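Local coordinates for protein subclass B3 metallo-beta-lactamase (PDB 7LUU) that probably hydrolyses beta-lactam antibiotics with a pair of zinc ions in its active site, as a metallo-beta-lactamase of subclass B3, at residues Y69-A74 and V78-T83; E62-N67 and I262-H267. All blocks are in the same frame, centred on the assembly; numbering follows the deposited sequence. Where two conformers were deposited one is given.

Interaction 1 (Y69-A74 and V78-T83); sequences YLVGFA and VALIDT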
loop_
_atom_site.group_PDB
_atom_site.type_symbol
_atom_site.label_atom_id
_atom_site.label_comp_id
_atom_site.label_asym_id
_atom_site.label_seq_id
_atom_site.Cartn_x
_atom_site.Cartn_y
_atom_site.Cartn_z
ATOM N N TYR A 69 5.788 -12.134 5.541
ATOM C CA TYR A 69 6.101 -11.484 6.810
ATOM C C TYR A 69 5.630 -10.039 6.849
ATOM O O TYR A 69 5.427 -9.394 5.831
ATOM C CB TYR A 69 7.626 -11.452 7.054
ATOM C CG TYR A 69 8.281 -12.795 6.977
ATOM C CD1 TYR A 69 8.573 -13.391 5.746
ATOM C CD2 TYR A 69 8.610 -13.477 8.138
ATOM C CE1 TYR A 69 9.224 -14.669 5.677
ATOM C CE2 TYR A 69 9.257 -14.739 8.071
ATOM C CZ TYR A 69 9.563 -15.312 6.851
ATOM O OH TYR A 69 10.184 -16.577 6.793
ATOM N N LEU A 70 5.571 -9.510 8.060
ATOM C CA LEU A 70 5.382 -8.070 8.276
ATOM C C LEU A 70 6.656 -7.450 8.814
ATOM O O LEU A 70 7.249 -7.951 9.788
ATOM C CB LEU A 70 4.270 -7.815 9.291
ATOM C CG LEU A 70 2.915 -8.175 8.648
ATOM C CD1 LEU A 70 1.763 -8.086 9.651
ATOM C CD2 LEU A 70 2.586 -7.398 7.322
ATOM N N VAL A 71 7.064 -6.343 8.200
ATOM C CA VAL A 71 8.292 -5.641 8.635
ATOM C C VAL A 71 8.043 -4.145 8.814
ATOM O O VAL A 71 8.974 -3.342 8.892
ATOM C CB VAL A 71 9.465 -5.858 7.665
ATOM C CG1 VAL A 71 9.923 -7.328 7.748
ATOM C CG2 VAL A 71 9.105 -5.440 6.209
ATOM N N GLY A 72 6.778 -3.769 8.920
ATOM C CA GLY A 72 6.378 -2.394 9.099
ATOM C C GLY A 72 6.208 -1.976 10.556
ATOM O O GLY A 72 7.063 -2.297 11.415
ATOM N N PHE A 73 5.232 -1.115 10.803
ATOM C CA PHE A 73 5.132 -0.350 12.064
ATOM C C PHE A 73 3.709 -0.427 12.604
ATOM O O PHE A 73 2.819 -0.950 11.941
ATOM C CB PHE A 73 5.502 1.110 11.805
ATOM C CG PHE A 73 6.808 1.232 11.089
ATOM C CD1 PHE A 73 7.976 1.196 11.823
ATOM C CD2 PHE A 73 6.894 1.234 9.673
ATOM C CE1 PHE A 73 9.206 1.248 11.179
ATOM C CE2 PHE A 73 8.135 1.254 9.050
ATOM C CZ PHE A 73 9.288 1.269 9.771
ATOM N N ALA A 74 3.473 0.200 13.788
ATOM C CA ALA A 74 2.148 0.088 14.367
ATOM C C ALA A 74 1.108 0.729 13.485
ATOM O O ALA A 74 -0.033 0.252 13.419
ATOM C CB ALA A 74 2.138 0.716 15.768
ATOM N N VAL A 78 4.032 -2.739 6.157
ATOM C CA VAL A 78 5.012 -3.070 5.106
ATOM C C VAL A 78 5.166 -4.588 5.111
ATOM O O VAL A 78 5.422 -5.174 6.176
ATOM C CB VAL A 78 6.384 -2.394 5.375
ATOM C CG1 VAL A 78 7.411 -2.760 4.260
ATOM C CG2 VAL A 78 6.212 -0.852 5.551
ATOM N N ALA A 79 4.980 -5.232 3.954
ATOM C CA ALA A 79 5.081 -6.703 3.897
ATOM C C ALA A 79 6.371 -7.128 3.216
ATOM O O ALA A 79 6.964 -6.365 2.455
ATOM C CB ALA A 79 3.907 -7.318 3.122
ATOM N N LEU A 80 6.814 -8.357 3.498
ATOM C CA LEU A 80 8.031 -8.942 2.903
ATOM C C LEU A 80 7.661 -10.363 2.505
ATOM O O LEU A 80 7.101 -11.108 3.317
ATOM C CB LEU A 80 9.212 -8.946 3.901
ATOM C CG LEU A 80 10.409 -9.648 3.308
ATOM C CD1 LEU A 80 11.110 -8.633 2.340
ATOM C CD2 LEU A 80 11.321 -9.973 4.508
ATOM N N ILE A 81 7.871 -10.699 1.236
ATOM C CA ILE A 81 7.584 -12.049 0.725
ATOM C C ILE A 81 8.889 -12.684 0.308
ATOM O O ILE A 81 9.612 -12.122 -0.527
ATOM C CB ILE A 81 6.623 -12.008 -0.485
ATOM C CG1 ILE A 81 5.352 -11.236 -0.110
ATOM C CG2 ILE A 81 6.315 -13.462 -1.019
ATOM C CD1 ILE A 81 4.513 -10.930 -1.350
ATOM N N ASP A 82 9.181 -13.861 0.850
ATOM C CA ASP A 82 10.336 -14.645 0.432
ATOM C C ASP A 82 9.888 -15.623 -0.656
ATOM O O ASP A 82 9.263 -16.645 -0.369
ATOM C CB ASP A 82 10.954 -15.347 1.634
ATOM C CG ASP A 82 12.067 -16.287 1.243
ATOM O OD1 ASP A 82 12.442 -16.250 0.052
ATOM O OD2 ASP A 82 12.470 -17.122 2.135
ATOM N N THR A 83 10.276 -15.359 -1.916
ATOM C CA THR A 83 9.699 -16.110 -3.028
ATOM C C THR A 83 10.489 -17.369 -3.380
ATOM O O THR A 83 10.027 -18.156 -4.205
ATOM C CB THR A 83 9.641 -15.248 -4.283
ATOM O OG1 THR A 83 11.001 -15.101 -4.752
ATOM C CG2 THR A 83 9.092 -13.802 -3.977
HETATM O O HOH W 1 10.856 -17.720 4.411
HETATM O O HOH W 2 3.826 -4.257 8.754
#
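The backbone N of Tyr69 gives its hydrogen to Leu80 O at 2.8 Å. The reverse bond, Leu80 N to Tyr69 O at 2.9 Å, completes the hydrogen-bonded antiparallel pair, and Leu70 with Ala79 forms the adjoining non-hydrogen-bonded pair. Beyond the end of strand 68-70 the ladder gains one more rung: Val71 N meets Val78 O at 2.9 Å in a nearly straight bond (172° at the hydrogen). Further on, a water joins the two segments, accepting from Val78 N at 3.0 Å and, weakly, from Gly72 N. Gly72 brings no side chain here, and CB of Val78 packs directly on its CA.

Side chains alternate between the two faces. With chi1 at -55°, CG of Tyr69 stands beside its own backbone N, which swings the ring so that its edge meets Leu80 O in plane, CD1 lying 3.6 Å from that oxygen. At the far end of the ring, Tyr69 OH holds a water at 2.7 Å that in turn donates to Asp82 OD2, a bridge across the strands. On the same face as Tyr69, Val71 CG2 touches Val78 CG1 at 3.7 Å, the two valines crossing at about a right angle, and reaches Leu80 CB besides. Leu70 CD2 and Ala79 CB sit loosely together on the other face.

This beta hairpin forms part of the seven-stranded sheet of the metallo-beta-lactamase fold, with strand 62-65 beyond Leu70 and strand 87-90 beyond Ala79. Helix 98-107 covers Phe73 and Val78 through Ile101 and binds Val71 O through Asn104, Phe110 meets the Tyr69 ring edge-to-face, and strand 190-196 receives Ile81 through Ile192.

Interaction 2 (E62-N67 and I262-H267); sequences ERVFGN and ILISAH. With ZN (zinc ion), chain C.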
loop_
_atom_site.group_PDB
_atom_site.type_symbol
_atom_site.label_atom_id
_atom_site.label_comp_id
_atom_site.label_asym_id
_atom_site.label_seq_id
_atom_site.Cartn_x
_atom_site.Cartn_y
_atom_site.Cartn_z
ATOM N N GLU A 62 7.293 -10.001 12.101
ATOM C CA GLU A 62 6.576 -11.256 12.406
ATOM C C GLU A 62 6.236 -11.954 11.102
ATOM O O GLU A 62 5.958 -11.289 10.090
ATOM C CB GLU A 62 5.268 -11.005 13.193
ATOM C CG GLU A 62 5.521 -10.511 14.612
ATOM C CD GLU A 62 4.270 -10.259 15.436
ATOM O OE1 GLU A 62 3.467 -9.398 15.080
ATOM O OE2 GLU A 62 4.136 -10.925 16.497
ATOM N N ARG A 63 6.264 -13.291 11.135
ATOM C CA ARG A 63 5.756 -14.110 10.025
ATOM C C ARG A 63 4.236 -14.057 10.049
ATOM O O ARG A 63 3.616 -14.149 11.126
ATOM C CB ARG A 63 6.220 -15.577 10.146
ATOM C CG ARG A 63 5.682 -16.485 9.017
ATOM C CD ARG A 63 5.818 -18.005 9.429
ATOM N NE ARG A 63 7.156 -18.253 9.923
ATOM C CZ ARG A 63 8.227 -18.338 9.157
ATOM N NH1 ARG A 63 8.116 -18.222 7.847
ATOM N NH2 ARG A 63 9.428 -18.556 9.699
ATOM N N VAL A 64 3.630 -13.839 8.883
ATOM C CA VAL A 64 2.184 -13.884 8.727
ATOM C C VAL A 64 1.770 -15.325 8.519
ATOM O O VAL A 64 1.007 -15.899 9.302
ATOM C CB VAL A 64 1.742 -13.015 7.537
ATOM C CG1 VAL A 64 0.226 -13.060 7.286
ATOM C CG2 VAL A 64 2.049 -11.511 7.823
ATOM N N PHE A 65 2.285 -15.921 7.456
ATOM C CA PHE A 65 1.990 -17.305 7.154
ATOM C C PHE A 65 3.015 -17.711 6.103
ATOM O O PHE A 65 3.344 -16.923 5.216
ATOM C CB PHE A 65 0.568 -17.482 6.607
ATOM C CG PHE A 65 0.170 -18.898 6.446
ATOM C CD1 PHE A 65 -0.211 -19.634 7.567
ATOM C CD2 PHE A 65 0.143 -19.504 5.190
ATOM C CE1 PHE A 65 -0.604 -20.971 7.443
ATOM C CE2 PHE A 65 -0.273 -20.876 5.060
ATOM C CZ PHE A 65 -0.588 -21.593 6.176
ATOM N N GLY A 66 3.554 -18.903 6.237
ATOM C CA GLY A 66 4.389 -19.319 5.107
ATOM C C GLY A 66 5.610 -18.462 4.996
ATOM O O GLY A 66 6.231 -18.089 5.981
ATOM N N ASN A 67 5.832 -18.040 3.753
ATOM C CA ASN A 67 6.940 -17.241 3.295
ATOM C C ASN A 67 6.724 -15.745 3.465
ATOM O O ASN A 67 7.541 -14.968 2.985
ATOM C CB ASN A 67 7.211 -17.569 1.807
ATOM C CG ASN A 67 6.056 -17.122 0.785
ATOM O OD1 ASN A 67 4.940 -16.705 1.117
ATOM N ND2 ASN A 67 6.365 -17.318 -0.505
ATOM N N ILE A 262 -6.450 -13.858 4.430
ATOM C CA ILE A 262 -5.722 -12.971 5.305
ATOM C C ILE A 262 -5.793 -11.597 4.660
ATOM O O ILE A 262 -5.525 -11.484 3.456
ATOM C CB ILE A 262 -4.268 -13.421 5.465
ATOM C CG1 ILE A 262 -4.235 -14.672 6.323
ATOM C CG2 ILE A 262 -3.393 -12.271 6.158
ATOM C CD1 ILE A 262 -2.781 -15.261 6.387
ATOM N N LEU A 263 -6.134 -10.567 5.458
ATOM C CA LEU A 263 -6.192 -9.178 4.971
ATOM C C LEU A 263 -5.162 -8.361 5.724
ATOM O O LEU A 263 -5.199 -8.287 6.968
ATOM C CB LEU A 263 -7.612 -8.604 5.228
ATOM C CG LEU A 263 -7.684 -7.078 5.011
ATOM C CD1 LEU A 263 -7.384 -6.695 3.538
ATOM C CD2 LEU A 263 -9.028 -6.567 5.467
ATOM N N ILE A 264 -4.222 -7.774 4.991
ATOM C CA ILE A 264 -3.285 -6.781 5.556
ATOM C C ILE A 264 -3.705 -5.445 4.988
ATOM O O ILE A 264 -3.704 -5.289 3.771
ATOM C CB ILE A 264 -1.835 -7.074 5.146
ATOM C CG1 ILE A 264 -1.369 -8.428 5.687
ATOM C CG2 ILE A 264 -0.900 -5.933 5.688
ATOM C CD1 ILE A 264 -0.138 -8.974 4.934
ATOM N N SER A 265 -4.084 -4.485 5.849
ATOM C CA SER A 265 -4.515 -3.144 5.372
ATOM C C SER A 265 -3.316 -2.182 5.421
ATOM O O SER A 265 -2.607 -2.155 6.416
ATOM C CB SER A 265 -5.633 -2.654 6.338
ATOM O OG SER A 265 -5.901 -1.285 6.107
ATOM N N ALA A 266 -3.109 -1.369 4.374
ATOM C CA ALA A 266 -1.994 -0.390 4.379
ATOM C C ALA A 266 -1.915 0.424 5.688
ATOM O O ALA A 266 -0.840 0.553 6.281
ATOM C CB ALA A 266 -2.152 0.573 3.213
ATOM N N HIS A 267 -3.037 0.969 6.173
ATOM C CA HIS A 267 -3.108 1.414 7.566
ATOM C C HIS A 267 -3.743 0.272 8.358
ATOM O O HIS A 267 -4.946 0.038 8.189
ATOM C CB HIS A 267 -4.015 2.659 7.652
ATOM C CG HIS A 267 -3.398 3.886 7.041
ATOM N ND1 HIS A 267 -2.570 4.727 7.768
ATOM C CD2 HIS A 267 -3.428 4.373 5.788
ATOM C CE1 HIS A 267 -2.161 5.705 6.989
ATOM N NE2 HIS A 267 -2.628 5.499 5.764
HETATM ZN ZN ZN C . -2.099 6.495 4.066
HETATM O O HOH W 3 -2.115 8.189 2.575
HETATM O O HOH W 4 -3.798 5.870 3.059
#
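Val64 and Phe65, successive residues of one strand, both direct their CB atoms toward Ile262, because a classic beta bulge sets the pair opposite a single residue of the next strand and breaks the usual alternation. CD1 of Ile262 lies against both, 3.8 Å from Val64 CG1 and 4.0 Å from Phe65 CB. In Val64 a chi1 of 178° sets CG1 opposite the backbone N and CG2 beside it: the first branch also meets Ile262 CG2, the two side chains sliding past each other in opposite directions, while the second only brushes Ile264 CD1 at 4.4 Å. Beyond its CB, Phe65 leads away to a cation-pi contact with Lys218.

The bond from Arg63 NH1 to Gly66 O, 2.7 Å long and in the guanidinium plane, spans the bulge from the residue before it to the one after. At the far end of the other segment, His267 NE2 binds a zinc ion at 2.0 Å, alongside Asp126, His127 and two waters.

The strand axes pass 9.6 Å apart, and the contact lies between the two sheets of the alpha-beta/beta-alpha sandwich: strand 62-65 edges one, strand 262-265 lies between strands 216-223 and 277-278 in the other, and helix 282-300 packs against Leu263.

After helix 49-55 the chain lays down strand 62-65, turns through Asn67 into strand 68-70, then closes the short hairpin of interaction 1 around three residues. Interaction 2 closes only when strand 262-265 arrives, with 194 residues between Asn67 and Ile262, so interaction 1 is nested inside its loop, as are Glu122, His124, Asp126, His127 and His200 of the zinc sites. The two contacts are joined within the first sheet by probable backbone hydrogen bonds, Leu70 N to Glu62 O and Asp82 N to Asn67 O. Interaction 1 thus builds that sheet laterally, while interaction 2 packs its edge strand onto the second sheet, whose strand 262-265 leads to the zinc ligand His267.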